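Local coordinates for protein putative endoribonuclease (Klebsiella pneumoniae, PDB 3LYB) that is a putative endoribonuclease of the L-PSP family in the YjgF-like clan and may cleave RNA, at residues N41-V46 with S61-Q66; G89-V94 with K115-D120; L97-R102 with P108-V113; S131-L134 with T138-I141. All coordinates share one frame; numbering follows the deposited sequence.

Interaction 1: N41-V46 with S61-Q66; sequences NGFQDV and STDAKQ. With CA (calcium ion), chain F.
The phenyl ring of Phe43 meets the carboxylate of Asp63 and, at the edge by CZ, the amide of Gln66, and this aromatic corner is the tight part of the contact. CB of Asp63 lies in the ring plane at the ring's edge, while OD1 of Asp63 comes within 3.5 Å of Phe43 CE2. Ring and carboxylate planes are turned 76° apart. A carboxylate is probably tolerated beside the phenyl because its oxygens are met by N-H donors: Gln66 NE2 donates to Asp63 OD1 at 3.0 Å, nearly along the C-O axis, and the backbone N atoms of Thr57 and Gly58 reach OD1 and OD2. Three N-H donors would hold the carboxylate in place and should favour its ionised form. Gln66 can reach back because its CG sits between its own N and carbonyl carbon (chi1 56°), the chain then running out extended.

Helix 60-85, which carries Asp63 and Gln66, is the long helix of this alpha/beta fold. The facing loop makes a short 3-10 turn at 43-45 that sends Phe43 inward, where it also touches Leu70 of the same helix.

The other side is looser. Here the backbones are joined through a water, which accepts from Phe43 N at 2.9 Å and donates to Asp63 O at 3.2 Å. Farther out, exposed Asn41 binds calcium through OD1 at 2.5 Å, and Asp45 binds it through OD1 at 2.8 Å. Asn41 N donates to Asp45 OD2 at 3.0 Å, a nearly straight bond that ties together the two ends of the metal-binding turn.

Interaction 2: G89-V94 with K115-D120; sequences GQMSDV and KLFYPD
The turn that presents Met91 to Tyr118 is closed by a bond from Gln90 N to Asp93 OD2 at 2.8 Å, nearly straight and reaching the anti side of the carboxylate from somewhat out of its plane. Aspartate suits this place, its short side chain folding back to the residue just ahead of the 3-10 segment 91-93. Met91, present as selenomethionine, makes the central contact. Its CG stands over one face of the Tyr118 ring, 4.2 Å from the centroid and 22° off the ring normal, a CH-pi contact displaced toward the rim. The chain bends at the next bond (chi2 62°), carrying CE to 3.5 Å from Tyr118 CE2. The selenium approaches both rings obliquely, 5.1 Å from the centroid of Tyr118 and 5.4 Å from that of Phe117. Both are Met-aromatic contacts, which a long, flexible and polarisable side chain can make with two rings at once. Met91 CG also packs 4.0 Å from Phe117 CB. At the far end of Tyr118 the side chain of Val94 runs at about a right angle to that of Tyr118, its CB beside the hydroxyl.

The contact lies against the long helix 60-85: Met91 rests on Ile80, Phe117 on Leu77 and Val94 on Val84. Val94 also touches Ala145 of strand 141-148, and Tyr118 packs on Pro123, just ahead of strand 124-129.

Interaction 3: L97-R102 with P108-V113; sequences LVQYFR and PYYSRV
Tyr110 turns its ring toward Gln99 and Phe101, joining helix to strand within a beta-alpha-beta unit in which helix 107-115 connects the parallel strands 94-101 and 124-129. The helix runs back across the strand at 145° between their N-to-C directions, with 11.5 Å between the axes at closest approach. A gap of that width calls for large side chains. Tyr110 leaves the helix with CG anti to its N (chi1 171°), which stretches the ring out toward the sheet.

Two flat groups meet that ring, each turned nearly perpendicular to it. Phe101 directs its edge at the face of Tyr110 in an offset edge-to-face pair, centroids 5.5 Å apart and planes at 86°. CZ of Phe101 lies 3.7 Å from Tyr110 CB. Farther along, the amide of Gln99 comes to the ring's edge beside the phenol oxygen. Tyr110 OH lies 2.4 Å from Gln99 OE1, too short to be taken at face value, so the bond is doubtful in detail. Glutamine suits this buried spot because it can accept and donate together: its NE2 is bonded to Ser125 OG and Thr126 O on the neighbouring strand, and these bonds hold the amide. Arg114 gives OE1 a further, weak bond. Tyr110 also packs on Ile141 and Val143 of strand 141-148 and on Ser73 of helix 60-85. Beyond the hydroxyl, CD1 of Leu97 lies 3.9 Å from Tyr110 OH.

Interaction 4: S131-L134 with T138-I141; sequences SEML and TVLI. With CA (calcium ion), chain G.
Met133, a selenomethionine in this crystal, starts with CG beside its own backbone N and opposite the carbonyl carbon (chi1 -68°), then bends twice more (chi2 81°, chi3 76°), curling its methyl onto the backbone of 139-141. The two segments flank a tight loop leading into strand 141-148. The short, weakly bonded strand 132-133 pairs antiparallel with a strand of another subunit, so the sheet continues across the interface.

The curled chain ends with CE against peptide atoms: Met133 CE lies 3.4 Å from Val139 O and also rests on the peptide that joins Leu140 to Ile141. Such a flexible, unbranched side chain can follow the bend of a backbone. Nearer its root, Met133 CB packs 3.9 Å from Val139 CG1. Both methyls of Val139 lie against Leu134 O, CG2 at 3.8 Å. No hydrogen bond crosses between the segments. The backbone of 138-141 is instead held from helix 60-85, where the amide of Gln72 donates to Thr138 O and accepts from Leu140 N. Leu134 turns away from the other segment and packs on Val127 of the neighbouring subunit that carries the paired strand.

Glu132 also faces elsewhere, its extended chain carrying the carboxylate to a calcium ion that three waters bind as well. The metal is held through one oxygen: Glu132 OE1 binds calcium at 2.7 Å, whereas Glu132 OE2 stays 3.4 Å from it.

Interaction 3 lies nearest the middle of the chain, its centre about 7 Å from the chain's, and is the one contact where polar side chains meet directly, though that pair is modelled too close to be trusted. Interactions 2 and 4 rely on selenomethionines, one against aromatic rings, the other against backbone, and lie on opposite sides of the chain's centre, with centres about 24 Å apart. Interactions 1 and 4 each have a calcium ion bound by one segment, beside the contact. Helix 60-85 supplies a segment to interaction 1 and packs against the other three. Interaction 3 is the hub: Leu97 touches Tyr118 of interaction 2, Tyr109 Gln66 of interaction 1, and Phe101 Ile141 of interaction 4.

Interaction 1: N41-V46 with S61-Q66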
loop_
_atom_site.group_PDB
_atom_site.type_symbol
_atom_site.label_atom_id
_atom_site.label_comp_id
_atom_site.label_asym_id
_atom_site.label_seq_id
_atom_site.Cartn_x
_atom_site.Cartn_y
_atom_site.Cartn_z
ATOM N N ASN B 41 -14.170 24.305 -5.280
ATOM C CA ASN B 41 -13.813 23.454 -4.130
ATOM C C ASN B 41 -14.837 23.326 -3.001
ATOM O O ASN B 41 -14.627 22.588 -2.043
ATOM C CB ASN B 41 -12.402 23.767 -3.593
ATOM C CG ASN B 41 -12.233 25.221 -3.141
ATOM O OD1 ASN B 41 -12.690 26.180 -3.791
ATOM N ND2 ASN B 41 -11.528 25.392 -2.029
ATOM N N GLY B 42 -15.957 24.016 -3.129
ATOM C CA GLY B 42 -16.993 23.945 -2.117
ATOM C C GLY B 42 -18.058 24.977 -2.378
ATOM O O GLY B 42 -18.018 25.656 -3.412
ATOM N N PHE B 43 -18.998 25.082 -1.437
ATOM C CA PHE B 43 -20.161 25.986 -1.540
ATOM C C PHE B 43 -19.851 27.453 -1.846
ATOM O O PHE B 43 -20.574 28.107 -2.615
ATOM C CB PHE B 43 -21.010 25.918 -0.279
ATOM C CG PHE B 43 -21.818 24.679 -0.177
ATOM C CD1 PHE B 43 -22.574 24.237 -1.261
ATOM C CD2 PHE B 43 -21.842 23.946 1.003
ATOM C CE1 PHE B 43 -23.352 23.084 -1.169
ATOM C CE2 PHE B 43 -22.611 22.785 1.098
ATOM C CZ PHE B 43 -23.367 22.354 0.003
ATOM N N GLN B 44 -18.781 27.953 -1.239
ATOM C CA GLN B 44 -18.342 29.325 -1.442
ATOM C C GLN B 44 -18.115 29.680 -2.911
ATOM O O GLN B 44 -18.107 30.852 -3.272
ATOM C CB GLN B 44 -17.104 29.627 -0.586
ATOM C CG GLN B 44 -17.323 29.433 0.950
ATOM C CD GLN B 44 -18.368 30.399 1.553
ATOM O OE1 GLN B 44 -18.371 31.601 1.246
ATOM N NE2 GLN B 44 -19.247 29.878 2.418
ATOM N N ASP B 45 -17.977 28.683 -3.773
ATOM C CA ASP B 45 -17.789 28.965 -5.205
ATOM C C ASP B 45 -19.086 28.963 -6.020
ATOM O O ASP B 45 -19.058 29.092 -7.239
ATOM C CB ASP B 45 -16.760 28.014 -5.829
ATOM C CG ASP B 45 -15.363 28.183 -5.235
ATOM O OD1 ASP B 45 -14.822 29.328 -5.217
ATOM O OD2 ASP B 45 -14.800 27.155 -4.797
ATOM N N VAL B 46 -20.220 28.820 -5.357
ATOM C CA VAL B 46 -21.476 28.831 -6.078
ATOM C C VAL B 46 -22.450 29.891 -5.563
ATOM O O VAL B 46 -22.384 30.305 -4.393
ATOM C CB VAL B 46 -22.167 27.425 -6.127
ATOM C CG1 VAL B 46 -21.201 26.345 -6.675
ATOM C CG2 VAL B 46 -22.771 27.029 -4.764
ATOM N N SER B 61 -19.354 21.058 9.491
ATOM C CA SER B 61 -18.697 19.811 9.161
ATOM C C SER B 61 -19.384 19.080 8.035
ATOM O O SER B 61 -18.718 18.486 7.185
ATOM C CB SER B 61 -18.653 18.907 10.382
ATOM O OG SER B 61 -17.664 19.346 11.283
ATOM N N THR B 62 -20.715 19.109 8.037
ATOM C CA THR B 62 -21.482 18.469 6.979
ATOM C C THR B 62 -21.204 19.182 5.657
ATOM O O THR B 62 -20.968 18.533 4.621
ATOM C CB THR B 62 -22.995 18.477 7.280
ATOM O OG1 THR B 62 -23.253 17.769 8.504
ATOM C CG2 THR B 62 -23.767 17.787 6.155
ATOM N N ASP B 63 -21.207 20.515 5.714
ATOM C CA ASP B 63 -21.056 21.315 4.511
ATOM C C ASP B 63 -19.649 21.175 3.951
ATOM O O ASP B 63 -19.466 21.165 2.737
ATOM C CB ASP B 63 -21.471 22.784 4.729
ATOM C CG ASP B 63 -23.013 22.995 4.652
ATOM O OD1 ASP B 63 -23.770 22.036 4.337
ATOM O OD2 ASP B 63 -23.477 24.141 4.908
ATOM N N ALA B 64 -18.662 21.029 4.826
ATOM C CA ALA B 64 -17.294 20.767 4.376
ATOM C C ALA B 64 -17.181 19.445 3.627
ATOM O O ALA B 64 -16.502 19.374 2.619
ATOM C CB ALA B 64 -16.331 20.791 5.542
ATOM N N LYS B 65 -17.859 18.409 4.121
ATOM C CA LYS B 65 -17.864 17.097 3.479
ATOM C C LYS B 65 -18.678 17.012 2.176
ATOM O O LYS B 65 -18.202 16.406 1.212
ATOM C CB LYS B 65 -18.344 16.022 4.455
ATOM C CG LYS B 65 -17.396 15.748 5.601
ATOM C CD LYS B 65 -16.042 15.384 5.070
ATOM C CE LYS B 65 -15.154 14.851 6.142
ATOM N NZ LYS B 65 -13.761 14.678 5.623
ATOM N N GLN B 66 -19.878 17.612 2.134
ATOM C CA GLN B 66 -20.734 17.553 0.933
ATOM C C GLN B 66 -20.491 18.674 -0.075
ATOM O O GLN B 66 -20.733 18.519 -1.280
ATOM C CB GLN B 66 -22.226 17.446 1.296
ATOM C CG GLN B 66 -22.773 18.546 2.191
ATOM C CD GLN B 66 -24.307 18.634 2.172
ATOM O OE1 GLN B 66 -25.003 17.777 1.611
ATOM N NE2 GLN B 66 -24.828 19.691 2.769
HETATM CA CA CA F . -12.280 28.527 -4.345
HETATM O O HOH W 1 -18.358 23.507 0.904
#

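Interaction 2: G89-V94 with K115-D120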
loop_
_atom_site.group_PDB
_atom_site.type_symbol
_atom_site.label_atom_id
_atom_site.label_comp_id
_atom_site.label_asym_id
_atom_site.label_seq_id
_atom_site.Cartn_x
_atom_site.Cartn_y
_atom_site.Cartn_z
ATOM N N GLY B 89 -29.861 25.213 -28.143
ATOM C CA GLY B 89 -30.599 24.116 -27.496
ATOM C C GLY B 89 -30.815 24.299 -26.009
ATOM O O GLY B 89 -30.239 25.209 -25.411
ATOM N N GLN B 90 -31.633 23.423 -25.421
ATOM C CA GLN B 90 -31.954 23.442 -23.989
ATOM C C GLN B 90 -31.471 22.159 -23.304
ATOM O O GLN B 90 -31.080 21.195 -23.978
ATOM C CB GLN B 90 -33.461 23.577 -23.808
ATOM C CG GLN B 90 -34.247 22.755 -24.833
ATOM C CD GLN B 90 -35.762 22.808 -24.662
ATOM O OE1 GLN B 90 -36.505 22.549 -25.619
ATOM N NE2 GLN B 90 -36.227 23.120 -23.448
HETATM N N MSE B 91 -31.522 22.127 -21.973
HETATM C CA MSE B 91 -31.068 20.949 -21.232
HETATM C C MSE B 91 -31.698 19.652 -21.724
HETATM O O MSE B 91 -31.064 18.601 -21.676
HETATM C CB MSE B 91 -31.269 21.104 -19.721
HETATM C CG MSE B 91 -30.339 20.222 -18.864
HETATM SE SE MSE B 91 -28.396 20.597 -19.078
HETATM C CE MSE B 91 -27.621 19.092 -18.108
ATOM N N SER B 92 -32.924 19.711 -22.224
ATOM C CA SER B 92 -33.618 18.489 -22.641
ATOM C C SER B 92 -33.209 17.937 -24.017
ATOM O O SER B 92 -33.708 16.898 -24.421
ATOM C CB SER B 92 -35.128 18.686 -22.555
ATOM O OG SER B 92 -35.461 20.045 -22.806
ATOM N N ASP B 93 -32.312 18.625 -24.725
ATOM C CA ASP B 93 -31.740 18.129 -25.990
ATOM C C ASP B 93 -30.405 17.420 -25.757
ATOM O O ASP B 93 -29.840 16.812 -26.669
ATOM C CB ASP B 93 -31.520 19.261 -27.014
ATOM C CG ASP B 93 -32.752 20.164 -27.206
ATOM O OD1 ASP B 93 -33.860 19.642 -27.463
ATOM O OD2 ASP B 93 -32.602 21.407 -27.103
ATOM N N VAL B 94 -29.881 17.525 -24.540
ATOM C CA VAL B 94 -28.720 16.746 -24.143
ATOM C C VAL B 94 -29.176 15.334 -23.838
ATOM O O VAL B 94 -29.642 15.081 -22.731
ATOM C CB VAL B 94 -28.093 17.296 -22.863
ATOM C CG1 VAL B 94 -26.809 16.556 -22.556
ATOM C CG2 VAL B 94 -27.838 18.809 -22.982
ATOM N N LYS B 115 -30.914 15.652 -11.017
ATOM C CA LYS B 115 -32.362 15.835 -10.966
ATOM C C LYS B 115 -32.806 17.304 -11.178
ATOM O O LYS B 115 -33.790 17.567 -11.884
ATOM C CB LYS B 115 -32.915 15.328 -9.644
ATOM C CG LYS B 115 -33.127 13.850 -9.593
ATOM C CD LYS B 115 -33.614 13.458 -8.184
ATOM C CE LYS B 115 -33.592 11.944 -7.972
ATOM N NZ LYS B 115 -33.483 11.584 -6.530
ATOM N N LEU B 116 -32.080 18.244 -10.574
ATOM C CA LEU B 116 -32.373 19.665 -10.752
ATOM C C LEU B 116 -32.284 20.155 -12.200
ATOM O O LEU B 116 -32.762 21.237 -12.498
ATOM C CB LEU B 116 -31.463 20.546 -9.873
ATOM C CG LEU B 116 -31.228 20.232 -8.389
ATOM C CD1 LEU B 116 -30.191 21.184 -7.804
ATOM C CD2 LEU B 116 -32.500 20.234 -7.552
ATOM N N PHE B 117 -31.663 19.386 -13.084
ATOM C CA PHE B 117 -31.469 19.827 -14.467
ATOM C C PHE B 117 -32.331 19.031 -15.430
ATOM O O PHE B 117 -32.564 19.457 -16.564
ATOM C CB PHE B 117 -30.006 19.681 -14.896
ATOM C CG PHE B 117 -29.099 20.691 -14.297
ATOM C CD1 PHE B 117 -28.643 20.548 -12.995
ATOM C CD2 PHE B 117 -28.689 21.786 -15.038
ATOM C CE1 PHE B 117 -27.812 21.495 -12.438
ATOM C CE2 PHE B 117 -27.853 22.733 -14.504
ATOM C CZ PHE B 117 -27.402 22.591 -13.202
ATOM N N TYR B 118 -32.754 17.856 -14.981
ATOM C CA TYR B 118 -33.651 17.006 -15.719
ATOM C C TYR B 118 -34.785 16.649 -14.774
ATOM O O TYR B 118 -34.808 15.529 -14.213
ATOM C CB TYR B 118 -32.939 15.739 -16.156
ATOM C CG TYR B 118 -31.821 15.962 -17.130
ATOM C CD1 TYR B 118 -32.081 16.127 -18.493
ATOM C CD2 TYR B 118 -30.499 15.996 -16.697
ATOM C CE1 TYR B 118 -31.061 16.322 -19.395
ATOM C CE2 TYR B 118 -29.464 16.196 -17.598
ATOM C CZ TYR B 118 -29.753 16.355 -18.943
ATOM O OH TYR B 118 -28.735 16.550 -19.837
ATOM N N PRO B 119 -35.724 17.604 -14.569
ATOM C CA PRO B 119 -36.843 17.347 -13.667
ATOM C C PRO B 119 -37.813 16.381 -14.350
ATOM O O PRO B 119 -38.315 15.440 -13.704
ATOM C CB PRO B 119 -37.463 18.730 -13.469
ATOM C CG PRO B 119 -37.136 19.499 -14.748
ATOM C CD PRO B 119 -35.893 18.858 -15.342
ATOM N N ASP B 120 -38.024 16.592 -15.654
ATOM C CA ASP B 120 -38.832 15.692 -16.465
ATOM C C ASP B 120 -38.081 14.380 -16.760
ATOM O O ASP B 120 -37.772 13.642 -15.811
ATOM C CB ASP B 120 -39.371 16.408 -17.722
ATOM C CG ASP B 120 -40.563 17.343 -17.405
ATOM O OD1 ASP B 120 -41.161 17.240 -16.299
ATOM O OD2 ASP B 120 -40.908 18.179 -18.270
#

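Interaction 3: L97-R102 with P108-V113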
loop_
_atom_site.group_PDB
_atom_site.type_symbol
_atom_site.label_atom_id
_atom_site.label_comp_id
_atom_site.label_asym_id
_atom_site.label_seq_id
_atom_site.Cartn_x
_atom_site.Cartn_y
_atom_site.Cartn_z
ATOM N N LEU B 97 -25.162 11.451 -21.496
ATOM C CA LEU B 97 -24.089 11.923 -20.608
ATOM C C LEU B 97 -23.123 10.795 -20.286
ATOM O O LEU B 97 -23.549 9.671 -19.968
ATOM C CB LEU B 97 -24.651 12.498 -19.311
ATOM C CG LEU B 97 -25.523 13.751 -19.368
ATOM C CD1 LEU B 97 -25.813 14.123 -17.949
ATOM C CD2 LEU B 97 -24.890 14.926 -20.106
ATOM N N VAL B 98 -21.828 11.083 -20.382
ATOM C CA VAL B 98 -20.818 10.179 -19.815
ATOM C C VAL B 98 -20.223 10.864 -18.573
ATOM O O VAL B 98 -19.662 11.955 -18.668
ATOM C CB VAL B 98 -19.741 9.694 -20.843
ATOM C CG1 VAL B 98 -18.803 8.714 -20.188
ATOM C CG2 VAL B 98 -20.391 9.022 -22.033
ATOM N N GLN B 99 -20.389 10.227 -17.416
ATOM C CA GLN B 99 -19.965 10.811 -16.151
ATOM C C GLN B 99 -18.847 10.028 -15.465
ATOM O O GLN B 99 -18.993 8.849 -15.164
ATOM C CB GLN B 99 -21.164 10.935 -15.225
ATOM C CG GLN B 99 -22.245 11.890 -15.755
ATOM C CD GLN B 99 -23.623 11.282 -15.679
ATOM O OE1 GLN B 99 -24.566 11.943 -15.288
ATOM N NE2 GLN B 99 -23.750 10.013 -16.064
ATOM N N TYR B 100 -17.746 10.722 -15.196
ATOM C CA TYR B 100 -16.525 10.151 -14.655
ATOM C C TYR B 100 -16.281 10.626 -13.230
ATOM O O TYR B 100 -16.208 11.821 -12.975
ATOM C CB TYR B 100 -15.362 10.608 -15.523
ATOM C CG TYR B 100 -15.414 10.165 -16.974
ATOM C CD1 TYR B 100 -15.066 8.866 -17.328
ATOM C CD2 TYR B 100 -15.784 11.054 -17.988
ATOM C CE1 TYR B 100 -15.095 8.445 -18.637
ATOM C CE2 TYR B 100 -15.812 10.649 -19.325
ATOM C CZ TYR B 100 -15.449 9.336 -19.640
ATOM O OH TYR B 100 -15.460 8.884 -20.948
ATOM N N PHE B 101 -16.133 9.685 -12.306
ATOM C CA PHE B 101 -15.900 10.006 -10.903
ATOM C C PHE B 101 -14.571 9.496 -10.418
ATOM O O PHE B 101 -14.119 8.427 -10.836
ATOM C CB PHE B 101 -16.928 9.312 -10.014
ATOM C CG PHE B 101 -18.323 9.811 -10.165
ATOM C CD1 PHE B 101 -19.081 9.485 -11.288
ATOM C CD2 PHE B 101 -18.906 10.579 -9.149
ATOM C CE1 PHE B 101 -20.400 9.930 -11.401
ATOM C CE2 PHE B 101 -20.229 11.027 -9.259
ATOM C CZ PHE B 101 -20.976 10.698 -10.396
ATOM N N ARG B 102 -13.977 10.228 -9.489
ATOM C CA ARG B 102 -12.880 9.705 -8.691
ATOM C C ARG B 102 -13.379 8.738 -7.627
ATOM O O ARG B 102 -12.631 7.904 -7.149
ATOM C CB ARG B 102 -12.110 10.851 -8.022
ATOM C CG ARG B 102 -11.139 11.495 -8.987
ATOM C CD ARG B 102 -10.012 12.211 -8.336
ATOM N NE ARG B 102 -9.018 11.291 -7.837
ATOM C CZ ARG B 102 -8.479 11.340 -6.621
ATOM N NH1 ARG B 102 -8.817 12.297 -5.765
ATOM N NH2 ARG B 102 -7.563 10.441 -6.275
ATOM N N PRO B 108 -24.676 9.545 -5.050
ATOM C CA PRO B 108 -25.894 10.144 -4.498
ATOM C C PRO B 108 -25.897 11.676 -4.523
ATOM O O PRO B 108 -26.940 12.278 -4.746
ATOM C CB PRO B 108 -25.889 9.648 -3.051
ATOM C CG PRO B 108 -25.198 8.314 -3.132
ATOM C CD PRO B 108 -24.151 8.471 -4.180
ATOM N N TYR B 109 -24.753 12.302 -4.294
ATOM C CA TYR B 109 -24.667 13.761 -4.356
ATOM C C TYR B 109 -24.866 14.258 -5.777
ATOM O O TYR B 109 -25.634 15.194 -6.019
ATOM C CB TYR B 109 -23.319 14.264 -3.846
ATOM C CG TYR B 109 -23.091 14.013 -2.395
ATOM C CD1 TYR B 109 -22.243 12.991 -1.972
ATOM C CD2 TYR B 109 -23.719 14.784 -1.437
ATOM C CE1 TYR B 109 -22.011 12.755 -0.619
ATOM C CE2 TYR B 109 -23.498 14.557 -0.079
ATOM C CZ TYR B 109 -22.641 13.545 0.322
ATOM O OH TYR B 109 -22.425 13.330 1.656
ATOM N N TYR B 110 -24.167 13.644 -6.712
ATOM C CA TYR B 110 -24.273 14.050 -8.094
ATOM C C TYR B 110 -25.718 13.873 -8.626
ATOM O O TYR B 110 -26.272 14.746 -9.305
ATOM C CB TYR B 110 -23.279 13.239 -8.940
ATOM C CG TYR B 110 -23.486 13.462 -10.397
ATOM C CD1 TYR B 110 -22.953 14.594 -11.025
ATOM C CD2 TYR B 110 -24.260 12.573 -11.146
ATOM C CE1 TYR B 110 -23.166 14.834 -12.375
ATOM C CE2 TYR B 110 -24.474 12.791 -12.497
ATOM C CZ TYR B 110 -23.934 13.923 -13.095
ATOM O OH TYR B 110 -24.141 14.124 -14.416
ATOM N N SER B 111 -26.295 12.717 -8.309
ATOM C CA SER B 111 -27.655 12.362 -8.665
ATOM C C SER B 111 -28.677 13.379 -8.137
ATOM O O SER B 111 -29.607 13.712 -8.837
ATOM C CB SER B 111 -27.970 10.955 -8.149
ATOM O OG SER B 111 -29.321 10.624 -8.388
ATOM N N ARG B 112 -28.501 13.865 -6.909
ATOM C CA ARG B 112 -29.366 14.921 -6.387
ATOM C C ARG B 112 -29.319 16.091 -7.374
ATOM O O ARG B 112 -30.356 16.527 -7.886
ATOM C CB ARG B 112 -28.938 15.350 -4.967
ATOM C CG ARG B 112 -29.491 16.714 -4.493
ATOM C CD ARG B 112 -28.911 17.167 -3.126
ATOM N NE ARG B 112 -29.161 16.196 -2.054
ATOM C CZ ARG B 112 -28.514 16.136 -0.887
ATOM N NH1 ARG B 112 -27.559 16.995 -0.575
ATOM N NH2 ARG B 112 -28.841 15.204 -0.014
ATOM N N VAL B 113 -28.108 16.550 -7.672
ATOM C CA VAL B 113 -27.904 17.691 -8.554
ATOM C C VAL B 113 -28.452 17.468 -9.963
ATOM O O VAL B 113 -29.060 18.373 -10.550
ATOM C CB VAL B 113 -26.419 18.080 -8.609
ATOM C CG1 VAL B 113 -26.206 19.331 -9.437
ATOM C CG2 VAL B 113 -25.905 18.304 -7.205
#

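Interaction 4: S131-L134 with T138-I141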
loop_
_atom_site.group_PDB
_atom_site.type_symbol
_atom_site.label_atom_id
_atom_site.label_comp_id
_atom_site.label_asym_id
_atom_site.label_seq_id
_atom_site.Cartn_x
_atom_site.Cartn_y
_atom_site.Cartn_z
ATOM N N SER B 131 -9.418 7.022 -12.139
ATOM C CA SER B 131 -8.409 7.433 -11.169
ATOM C C SER B 131 -8.353 8.932 -11.056
ATOM O O SER B 131 -8.311 9.463 -9.964
ATOM C CB SER B 131 -7.020 6.924 -11.538
ATOM O OG SER B 131 -7.035 5.537 -11.850
ATOM N N GLU B 132 -8.345 9.635 -12.175
ATOM C CA GLU B 132 -8.077 11.048 -12.113
ATOM C C GLU B 132 -8.641 11.752 -13.337
ATOM O O GLU B 132 -8.811 11.125 -14.374
ATOM C CB GLU B 132 -6.564 11.268 -12.000
ATOM C CG GLU B 132 -6.217 12.533 -11.324
ATOM C CD GLU B 132 -4.749 12.670 -11.021
ATOM O OE1 GLU B 132 -4.133 11.746 -10.430
ATOM O OE2 GLU B 132 -4.201 13.736 -11.363
HETATM N N MSE B 133 -8.938 13.049 -13.201
HETATM C CA MSE B 133 -9.228 13.918 -14.345
HETATM C C MSE B 133 -8.302 15.120 -14.312
HETATM O O MSE B 133 -7.657 15.376 -13.307
HETATM C CB MSE B 133 -10.684 14.380 -14.357
HETATM C CG MSE B 133 -11.677 13.273 -14.629
HETATM SE SE MSE B 133 -12.128 12.152 -13.098
HETATM C CE MSE B 133 -13.322 13.305 -12.115
ATOM N N LEU B 134 -8.211 15.825 -15.438
ATOM C CA LEU B 134 -7.451 17.062 -15.543
ATOM C C LEU B 134 -8.151 18.150 -14.753
ATOM O O LEU B 134 -9.378 18.117 -14.611
ATOM C CB LEU B 134 -7.371 17.513 -16.991
ATOM C CG LEU B 134 -6.376 16.797 -17.895
ATOM C CD1 LEU B 134 -6.595 17.293 -19.350
ATOM C CD2 LEU B 134 -4.924 16.994 -17.448
ATOM N N THR B 138 -7.872 17.046 -7.336
ATOM C CA THR B 138 -9.020 17.686 -6.659
ATOM C C THR B 138 -10.325 17.744 -7.507
ATOM O O THR B 138 -11.404 18.128 -6.987
ATOM C CB THR B 138 -8.698 19.143 -6.141
ATOM O OG1 THR B 138 -8.479 20.003 -7.255
ATOM C CG2 THR B 138 -7.458 19.164 -5.227
ATOM N N VAL B 139 -10.241 17.383 -8.785
ATOM C CA VAL B 139 -11.431 17.332 -9.606
ATOM C C VAL B 139 -12.146 15.989 -9.391
ATOM O O VAL B 139 -11.605 14.937 -9.690
ATOM C CB VAL B 139 -11.078 17.619 -11.094
ATOM C CG1 VAL B 139 -12.138 17.118 -12.055
ATOM C CG2 VAL B 139 -10.808 19.105 -11.287
ATOM N N LEU B 140 -13.364 16.040 -8.877
ATOM C CA LEU B 140 -14.091 14.856 -8.418
ATOM C C LEU B 140 -15.099 14.272 -9.411
ATOM O O LEU B 140 -15.547 13.127 -9.255
ATOM C CB LEU B 140 -14.831 15.179 -7.122
ATOM C CG LEU B 140 -14.026 15.754 -5.955
ATOM C CD1 LEU B 140 -14.986 16.244 -4.844
ATOM C CD2 LEU B 140 -13.127 14.688 -5.432
ATOM N N ILE B 141 -15.437 15.052 -10.431
ATOM C CA ILE B 141 -16.494 14.697 -11.370
ATOM C C ILE B 141 -16.192 15.362 -12.702
ATOM O O ILE B 141 -15.766 16.498 -12.744
ATOM C CB ILE B 141 -17.892 15.135 -10.834
ATOM C CG1 ILE B 141 -18.994 14.881 -11.857
ATOM C CG2 ILE B 141 -17.910 16.625 -10.424
ATOM C CD1 ILE B 141 -19.510 13.484 -11.884
HETATM CA CA CA G . -1.509 12.308 -9.886
HETATM O O HOH W 2 -2.590 12.706 -7.649
HETATM O O HOH W 3 0.874 12.516 -10.048
HETATM O O HOH W 4 -1.964 9.980 -10.072
#